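Local coordinates for lipoprotein (Colwellia psychrerythraea, PDB 3O0Y) that is of unknown function but, as a putative bacterial lipoprotein of the DUF885 family, is probably related to the metallopeptidases of the Peptidase_MA clan, at residues L508-G513 and A541-Y546; Q523-M528 and T534-V539. All coordinates share one frame; numbering follows the deposited sequence.

Interaction 1: L508-G513 and A541-Y546. With SO4 (sulfate ion), chain D.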
ATOM      1  N   LEU A 508       3.361  10.970 -11.595  1.00  6.18           N
ATOM      2  CA  LEU A 508       4.652  10.788 -12.328  1.00  6.72           C
ATOM      3  C   LEU A 508       5.435  12.106 -12.383  1.00  8.45           C
ATOM      4  O   LEU A 508       6.688  12.182 -12.209  1.00  9.73           O
ATOM      5  CB  LEU A 508       4.392  10.313 -13.758  1.00  6.07           C
ATOM      6  CG  LEU A 508       3.770   8.914 -13.906  1.00  7.63           C
ATOM      7  CD1 LEU A 508       3.820   8.643 -15.426  1.00  7.91           C
ATOM      8  CD2 LEU A 508       4.553   7.831 -13.102  1.00  6.45           C
ATOM      9  N   VAL A 509       4.694  13.192 -12.607  1.00  6.86           N
ATOM     10  CA  VAL A 509       5.304  14.496 -12.745  1.00  6.30           C
ATOM     11  C   VAL A 509       5.859  15.013 -11.404  1.00  6.29           C
ATOM     12  O   VAL A 509       7.021  15.518 -11.293  1.00  8.78           O
ATOM     13  CB  VAL A 509       4.324  15.512 -13.310  1.00  4.83           C
ATOM     14  CG1 VAL A 509       5.021  16.874 -13.420  1.00  7.46           C
ATOM     15  CG2 VAL A 509       3.808  15.123 -14.701  1.00  6.92           C
ATOM     16  N   VAL A 510       5.028  14.924 -10.359  1.00  6.54           N
ATOM     17  CA  VAL A 510       5.409  15.508  -9.068  1.00  6.58           C
ATOM     18  C   VAL A 510       6.446  14.641  -8.287  1.00  7.43           C
ATOM     19  O   VAL A 510       7.280  15.194  -7.537  1.00  7.27           O
ATOM     20  CB  VAL A 510       4.186  15.879  -8.139  1.00  8.57           C
ATOM     21  CG1 VAL A 510       3.301  17.003  -8.815  1.00 10.45           C
ATOM     22  CG2 VAL A 510       3.380  14.672  -7.751  1.00 10.64           C
ATOM     23  N   ASP A 511       6.402  13.311  -8.416  1.00  7.57           N
ATOM     24  CA  ASP A 511       7.375  12.498  -7.653  1.00  7.40           C
ATOM     25  C   ASP A 511       8.748  12.682  -8.270  1.00  7.34           C
ATOM     26  O   ASP A 511       9.717  12.950  -7.553  1.00  8.55           O
ATOM     27  CB  ASP A 511       6.942  11.029  -7.651  1.00  6.33           C
ATOM     28  CG  ASP A 511       7.789  10.161  -6.749  1.00  7.88           C
ATOM     29  OD1 ASP A 511       7.534  10.155  -5.535  1.00 11.08           O
ATOM     30  OD2 ASP A 511       8.742   9.548  -7.265  1.00 11.12           O
ATOM     31  N   THR A 512       8.818  12.624  -9.607  1.00  5.80           N
ATOM     32  CA  THR A 512      10.111  12.906 -10.281  1.00  8.78           C
ATOM     33  C   THR A 512      10.500  14.396 -10.070  1.00  8.84           C
ATOM     34  O   THR A 512      11.670  14.746  -9.966  1.00 10.30           O
ATOM     35  CB  THR A 512      10.071  12.582 -11.748  1.00  7.90           C
ATOM     36  OG1 THR A 512       8.962  13.251 -12.407  1.00  6.82           O
ATOM     37  CG2 THR A 512       9.909  11.089 -12.001  1.00  8.73           C
ATOM     38  N   GLY A 513       9.481  15.267 -10.049  1.00  9.23           N
ATOM     39  CA  GLY A 513       9.674  16.723  -9.764  1.00  7.40           C
ATOM     40  C   GLY A 513      10.430  16.943  -8.471  1.00  7.90           C
ATOM     41  O   GLY A 513      11.503  17.568  -8.478  1.00  9.03           O
ATOM     42  N   ALA A 541      -1.363  16.497   1.891  1.00  9.91           N
ATOM     43  CA  ALA A 541      -1.045  15.167   2.412  1.00 11.81           C
ATOM     44  C   ALA A 541      -0.383  14.273   1.359  1.00 10.52           C
ATOM     45  O   ALA A 541       0.524  13.495   1.689  1.00  8.42           O
ATOM     46  CB  ALA A 541      -2.283  14.510   2.991  1.00 13.18           C
ATOM     47  N   GLU A 542      -0.821  14.366   0.098  1.00 10.60           N
ATOM     48  CA  GLU A 542      -0.211  13.603  -0.951  1.00 10.79           C
ATOM     49  C   GLU A 542       1.242  13.987  -1.182  1.00  8.92           C
ATOM     50  O   GLU A 542       2.153  13.124  -1.257  1.00  8.03           O
ATOM     51  CB  GLU A 542      -0.988  13.768  -2.244  1.00 11.32           C
ATOM     52  CG  GLU A 542      -2.375  13.227  -2.209  1.00 14.32           C
ATOM     53  CD  GLU A 542      -2.438  11.746  -2.258  1.00 22.50           C
ATOM     54  OE1 GLU A 542      -1.619  11.079  -2.969  1.00 18.92           O
ATOM     55  OE2 GLU A 542      -3.312  11.252  -1.546  1.00 28.00           O
ATOM     56  N   ILE A 543       1.491  15.277  -1.359  1.00  8.67           N
ATOM     57  CA  ILE A 543       2.877  15.718  -1.616  1.00  8.48           C
ATOM     58  C   ILE A 543       3.801  15.304  -0.437  1.00  8.63           C
ATOM     59  O   ILE A 543       4.885  14.761  -0.648  1.00  7.65           O
ATOM     60  CB  ILE A 543       2.958  17.272  -1.862  1.00  8.32           C
ATOM     61  CG1 ILE A 543       2.208  17.630  -3.141  1.00 10.19           C
ATOM     62  CG2 ILE A 543       4.485  17.772  -1.813  1.00 10.24           C
ATOM     63  CD1 ILE A 543       2.519  16.775  -4.393  1.00  9.88           C
ATOM     64  N   GLU A 544       3.339  15.429   0.811  1.00  8.85           N
ATOM     65  CA  GLU A 544       4.157  14.980   1.943  1.00  8.06           C
ATOM     66  C   GLU A 544       4.366  13.457   1.994  1.00  8.43           C
ATOM     67  O   GLU A 544       5.397  12.964   2.384  1.00  6.60           O
ATOM     68  CB  GLU A 544       3.638  15.528   3.278  1.00 10.50           C
ATOM     69  CG  GLU A 544       3.695  17.123   3.256  1.00  8.45           C
ATOM     70  CD  GLU A 544       3.226  17.814   4.503  1.00 11.46           C
ATOM     71  OE1 GLU A 544       2.945  17.107   5.503  1.00 14.32           O
ATOM     72  OE2 GLU A 544       3.248  19.074   4.531  1.00 14.85           O
ATOM     73  N   ARG A 545       3.369  12.706   1.562  1.00  7.77           N
ATOM     74  CA  ARG A 545       3.495  11.265   1.375  1.00  7.98           C
ATOM     75  C   ARG A 545       4.628  10.990   0.356  1.00  6.79           C
ATOM     76  O   ARG A 545       5.477  10.130   0.614  1.00  7.22           O
ATOM     77  CB  ARG A 545       2.162  10.676   0.851  1.00  8.47           C
ATOM     78  CG  ARG A 545       2.274   9.358   0.151  1.00  7.14           C
ATOM     79  CD  ARG A 545       0.897   8.914  -0.367  1.00  9.70           C
ATOM     80  NE  ARG A 545       1.018   7.902  -1.383  1.00  7.50           N
ATOM     81  CZ  ARG A 545      -0.024   7.278  -1.893  1.00 10.56           C
ATOM     82  NH1 ARG A 545       0.154   6.397  -2.839  1.00  9.04           N
ATOM     83  NH2 ARG A 545      -1.241   7.587  -1.456  1.00 11.15           N
ATOM     84  N   TYR A 546       4.617  11.676  -0.773  1.00  8.55           N
ATOM     85  CA  TYR A 546       5.592  11.387  -1.867  1.00  7.68           C
ATOM     86  C   TYR A 546       6.988  11.663  -1.381  1.00  8.05           C
ATOM     87  O   TYR A 546       7.973  10.963  -1.713  1.00  7.32           O
ATOM     88  CB  TYR A 546       5.312  12.166  -3.142  1.00  6.99           C
ATOM     89  CG  TYR A 546       3.894  11.981  -3.665  1.00  5.32           C
ATOM     90  CD1 TYR A 546       3.138  10.875  -3.377  1.00  7.51           C
ATOM     91  CD2 TYR A 546       3.309  12.979  -4.383  1.00  7.83           C
ATOM     92  CE1 TYR A 546       1.826  10.798  -3.843  1.00  8.49           C
ATOM     93  CE2 TYR A 546       1.993  12.889  -4.848  1.00  7.11           C
ATOM     94  CZ  TYR A 546       1.278  11.837  -4.551  1.00  8.20           C
ATOM     95  OH  TYR A 546      -0.059  11.838  -5.019  1.00  8.25           O
TER
HETATM   96  S   SO4 D 610      -3.827   5.326  -3.669  1.00 22.32           S
HETATM   97  O1  SO4 D 610      -3.997   5.597  -5.122  1.00 20.64           O
HETATM   98  O2  SO4 D 610      -5.117   5.117  -3.101  1.00 25.87           O
HETATM   99  O3  SO4 D 610      -3.072   4.076  -3.408  1.00 24.42           O
HETATM  100  O4  SO4 D 610      -3.012   6.342  -3.057  1.00 29.62           O
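V510 presents one methyl to both partners on segment 541-546. Its CG2 rests 3.7 Å from CE2 of the Y546 ring, and the same methyl lies 4.1 Å from CD1 of I543. With CG1 anti to the carbonyl carbon (chi1 -63°), CG2 is left facing segment 541-546 while CG1 packs on Y527; a compact branched valine thus serves two neighbours. The next residue, D511, reaches over with OD1 3.8 Å from CB of Y546, its carboxylate plane steeply inclined to the ring (74°). Toward Y546 this is packing; the carboxylate's main polar partner is Y288, whose hydroxyl is hydrogen-bonded to OD2. The ring of Y546 also lies against its own helix, with E542 O 3.1 Å above the plane, over the centre.

These residues join helix 491-515 to helix 536-548, two members of a largely helical fold. The short segments cross at -49°, axes 10.3 Å apart, so the contact is made through side chains, V510 and D511 against I543 and Y546.

Beyond the apolar patch, Y546 OH bonds to R507 and, weakly, to E542 OE1. R507 also forms a salt bridge with E542, linking this layer to a sulfate probably taken from the crystallisation liquor. There R545, extended from CG to NE, meets sulfate O4 at its guanidinium edge, in plane: NH2 gives the stronger bond (2.7 Å), NH1 a weak one. R504, R507 and Y556 also hydrogen-bond the anion. Replacing R545 by an alanine would probably cost the sulfate its paired NH1 and NH2 bonds at O4 and Q552 OE1 this donor.

Interaction 2: Q523-M528 and T534-V539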
ATOM      1  N   GLN A 523       5.829  24.051  -4.743  1.00  9.42           N
ATOM      2  CA  GLN A 523       5.662  23.991  -6.209  1.00  9.36           C
ATOM      3  C   GLN A 523       4.885  22.747  -6.587  1.00  9.69           C
ATOM      4  O   GLN A 523       4.009  22.793  -7.506  1.00  9.79           O
ATOM      5  CB  GLN A 523       7.031  24.025  -6.935  1.00  8.80           C
ATOM      6  CG  GLN A 523       7.738  25.350  -6.822  1.00 12.88           C
ATOM      7  CD  GLN A 523       9.260  25.271  -7.040  1.00 14.43           C
ATOM      8  OE1 GLN A 523       9.814  24.217  -7.317  1.00 11.07           O
ATOM      9  NE2 GLN A 523       9.918  26.403  -6.976  1.00 11.85           N
ATOM     10  N   ALA A 524       5.191  21.628  -5.907  1.00  9.07           N
ATOM     11  CA  ALA A 524       4.503  20.369  -6.195  1.00  9.05           C
ATOM     12  C   ALA A 524       3.015  20.490  -5.798  1.00  9.28           C
ATOM     13  O   ALA A 524       2.114  20.072  -6.552  1.00  9.07           O
ATOM     14  CB  ALA A 524       5.209  19.186  -5.438  1.00  8.07           C
ATOM     15  N   ILE A 525       2.743  21.089  -4.633  1.00 10.36           N
ATOM     16  CA  ILE A 525       1.340  21.299  -4.206  1.00 10.74           C
ATOM     17  C   ILE A 525       0.566  22.146  -5.250  1.00 11.19           C
ATOM     18  O   ILE A 525      -0.537  21.778  -5.685  1.00 13.19           O
ATOM     19  CB  ILE A 525       1.278  22.009  -2.823  1.00 11.05           C
ATOM     20  CG1 ILE A 525       1.783  21.085  -1.715  1.00 13.06           C
ATOM     21  CG2 ILE A 525      -0.189  22.461  -2.490  1.00 15.27           C
ATOM     22  CD1 ILE A 525       2.101  21.723  -0.443  1.00 11.14           C
ATOM     23  N   SER A 526       1.164  23.261  -5.643  1.00 12.38           N
ATOM     24  CA  SER A 526       0.529  24.188  -6.594  1.00 13.92           C
ATOM     25  C   SER A 526       0.228  23.470  -7.889  1.00 13.14           C
ATOM     26  O   SER A 526      -0.896  23.518  -8.387  1.00 13.42           O
ATOM     27  CB  SER A 526       1.444  25.375  -6.909  1.00 16.10           C
ATOM     28  OG  SER A 526       1.605  26.168  -5.747  1.00 27.28           O
ATOM     29  N   TYR A 527       1.207  22.710  -8.407  1.00 11.46           N
ATOM     30  CA  TYR A 527       1.020  22.009  -9.705  1.00 10.59           C
ATOM     31  C   TYR A 527      -0.144  21.026  -9.575  1.00 10.55           C
ATOM     32  O   TYR A 527      -1.031  20.950 -10.448  1.00 10.98           O
ATOM     33  CB  TYR A 527       2.339  21.291 -10.120  1.00 12.00           C
ATOM     34  CG  TYR A 527       2.256  20.547 -11.429  1.00 10.88           C
ATOM     35  CD1 TYR A 527       2.242  21.205 -12.661  1.00 13.24           C
ATOM     36  CD2 TYR A 527       1.974  19.177 -11.450  1.00 10.64           C
ATOM     37  CE1 TYR A 527       2.164  20.483 -13.874  1.00 13.52           C
ATOM     38  CE2 TYR A 527       1.753  18.522 -12.618  1.00  9.88           C
ATOM     39  CZ  TYR A 527       1.868  19.135 -13.813  1.00  9.71           C
ATOM     40  OH  TYR A 527       1.705  18.388 -14.941  1.00  9.77           O
ATOM     41  N   MET A 528      -0.074  20.172  -8.545  1.00 10.92           N
ATOM     42  CA  MET A 528      -1.067  19.112  -8.423  1.00 11.19           C
ATOM     43  C   MET A 528      -2.495  19.700  -8.230  1.00 12.12           C
ATOM     44  O   MET A 528      -3.496  19.179  -8.791  1.00 11.47           O
ATOM     45  CB  MET A 528      -0.719  18.121  -7.292  1.00 10.63           C
ATOM     46  CG  MET A 528      -1.768  17.057  -7.004  1.00 10.13           C
ATOM     47  SD  MET A 528      -1.092  15.660  -5.867  1.00  5.41           S
ATOM     48  CE  MET A 528      -0.747  14.466  -6.945  1.00 15.98           C
ATOM     49  N   THR A 534      -8.176  18.927  -7.225  1.00 18.06           N
ATOM     50  CA  THR A 534      -8.265  18.341  -5.891  1.00 18.39           C
ATOM     51  C   THR A 534      -8.082  19.416  -4.832  1.00 16.63           C
ATOM     52  O   THR A 534      -7.275  20.327  -4.997  1.00 15.47           O
ATOM     53  CB  THR A 534      -7.227  17.224  -5.733  1.00 19.35           C
ATOM     54  OG1 THR A 534      -7.473  16.284  -6.766  1.00 19.10           O
ATOM     55  CG2 THR A 534      -7.347  16.508  -4.356  1.00 19.44           C
ATOM     56  N   ALA A 535      -8.786  19.251  -3.718  1.00 18.68           N
ATOM     57  CA  ALA A 535      -8.705  20.221  -2.605  1.00 20.01           C
ATOM     58  C   ALA A 535      -7.302  20.304  -2.004  1.00 19.48           C
ATOM     59  O   ALA A 535      -6.591  19.285  -1.837  1.00 17.47           O
ATOM     60  CB  ALA A 535      -9.759  19.877  -1.504  1.00 20.80           C
ATOM     61  N   GLU A 536      -6.909  21.507  -1.634  1.00 22.05           N
ATOM     62  CA  GLU A 536      -5.548  21.734  -1.183  1.00 23.01           C
ATOM     63  C   GLU A 536      -5.116  20.858  -0.006  1.00 22.44           C
ATOM     64  O   GLU A 536      -3.957  20.445   0.037  1.00 20.03           O
ATOM     65  CB  GLU A 536      -5.273  23.208  -0.847  1.00 24.68           C
ATOM     66  CG  GLU A 536      -3.778  23.469  -0.558  1.00 30.27           C
ATOM     67  CD  GLU A 536      -3.425  24.935  -0.349  1.00 39.83           C
ATOM     68  OE1 GLU A 536      -4.041  25.590   0.538  1.00 45.07           O
ATOM     69  OE2 GLU A 536      -2.509  25.424  -1.054  1.00 45.03           O
ATOM     70  N   SER A 537      -5.990  20.593   0.954  1.00 22.19           N
ATOM     71  CA  SER A 537      -5.566  19.857   2.152  1.00 24.30           C
ATOM     72  C   SER A 537      -5.275  18.403   1.813  1.00 23.13           C
ATOM     73  O   SER A 537      -4.327  17.786   2.376  1.00 23.88           O
ATOM     74  CB  SER A 537      -6.614  19.971   3.276  1.00 25.53           C
ATOM     75  OG  SER A 537      -7.859  19.430   2.836  1.00 29.32           O
ATOM     76  N   ASP A 538      -5.996  17.885   0.816  1.00 21.93           N
ATOM     77  CA  ASP A 538      -5.742  16.546   0.299  1.00 21.31           C
ATOM     78  C   ASP A 538      -4.419  16.539  -0.487  1.00 19.53           C
ATOM     79  O   ASP A 538      -3.556  15.647  -0.301  1.00 17.16           O
ATOM     80  CB  ASP A 538      -6.955  16.081  -0.516  1.00 23.93           C
ATOM     81  CG  ASP A 538      -8.273  16.151   0.347  1.00 30.57           C
ATOM     82  OD1 ASP A 538      -8.159  15.724   1.528  1.00 34.93           O
ATOM     83  OD2 ASP A 538      -9.362  16.668  -0.083  1.00 38.39           O
ATOM     84  N   VAL A 539      -4.208  17.573  -1.276  1.00 15.64           N
ATOM     85  CA  VAL A 539      -2.954  17.673  -1.987  1.00 13.19           C
ATOM     86  C   VAL A 539      -1.755  17.786  -1.077  1.00 12.43           C
ATOM     87  O   VAL A 539      -0.747  17.163  -1.343  1.00 11.98           O
ATOM     88  CB  VAL A 539      -2.999  18.759  -3.051  1.00 13.09           C
ATOM     89  CG1 VAL A 539      -1.621  18.848  -3.783  1.00 13.22           C
ATOM     90  CG2 VAL A 539      -4.084  18.380  -4.050  1.00 15.69           C
TER
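V539 holds its CG1 anti to the backbone N (chi1 179°), and M528 does the same with its CG (chi1 174°), so that the valine methyl and the start of the methionine chain meet. CG1 of V539 sits 3.7 Å from M528 CG, and CB and SD of the methionine lie about as near; the second methyl, CG2, adds a 4.0 Å contact to that same CG. M528 runs extended as far as SD and then bends at chi3. An unbranched, flexible methionine suits such a place, since it can cross the valine obliquely and still reach F503 and V506 of helix 491-515 with the rest of its length.

I525 meets the same V539 methyl. Its CG2 lies 4.1 Å from V539 CG1, which also comes to 3.7 Å from the I525 carbonyl oxygen, an atom that accepts a bond from S529 OG. The short branched valine lets the backbones come close, with the CA atoms of I525 and V539 only 6.0 Å apart.

The two segments belong to consecutive helices, 521-532 and 536-548, joined by a short connection and packed on each other. A535 takes the N-cap position of the second helix; its methyl has no acceptor to offer, but its carbonyl oxygen receives the V539 N at 3.0 Å. Just ahead of it, the T534 hydroxyl is hydrogen-bonded to that of T532, tying the turn to the end of the first helix.

At the exposed margin, E536 stretches its chain across I525 at about a right angle. Its aliphatic CG lies 4.2 Å from I525 CG2, and OE2 approaches the same methyl at 4.0 Å, a van der Waals contact of a polar atom. Further along helix 536-548, V540 and I543 continue the apolar surface against I525.

Interactions 1 and 2 have centres about 10 Å apart, on the same side of the chain's centre, and both use helix 536-548. Along the chain, helices 491-515, 521-532 and 536-548 follow one another, and interaction 2 is nested inside the loop that interaction 1 closes. The contacts also touch directly: Y527 packs on V509 and V510, A524 on I543, and M528 on Y546. Helix 521-532 therefore shares apolar packing with both of its sequence neighbours, and the three helices form one continuous cluster within the DUF885 region. The sulfate lies at the interaction 1 end of helix 536-548.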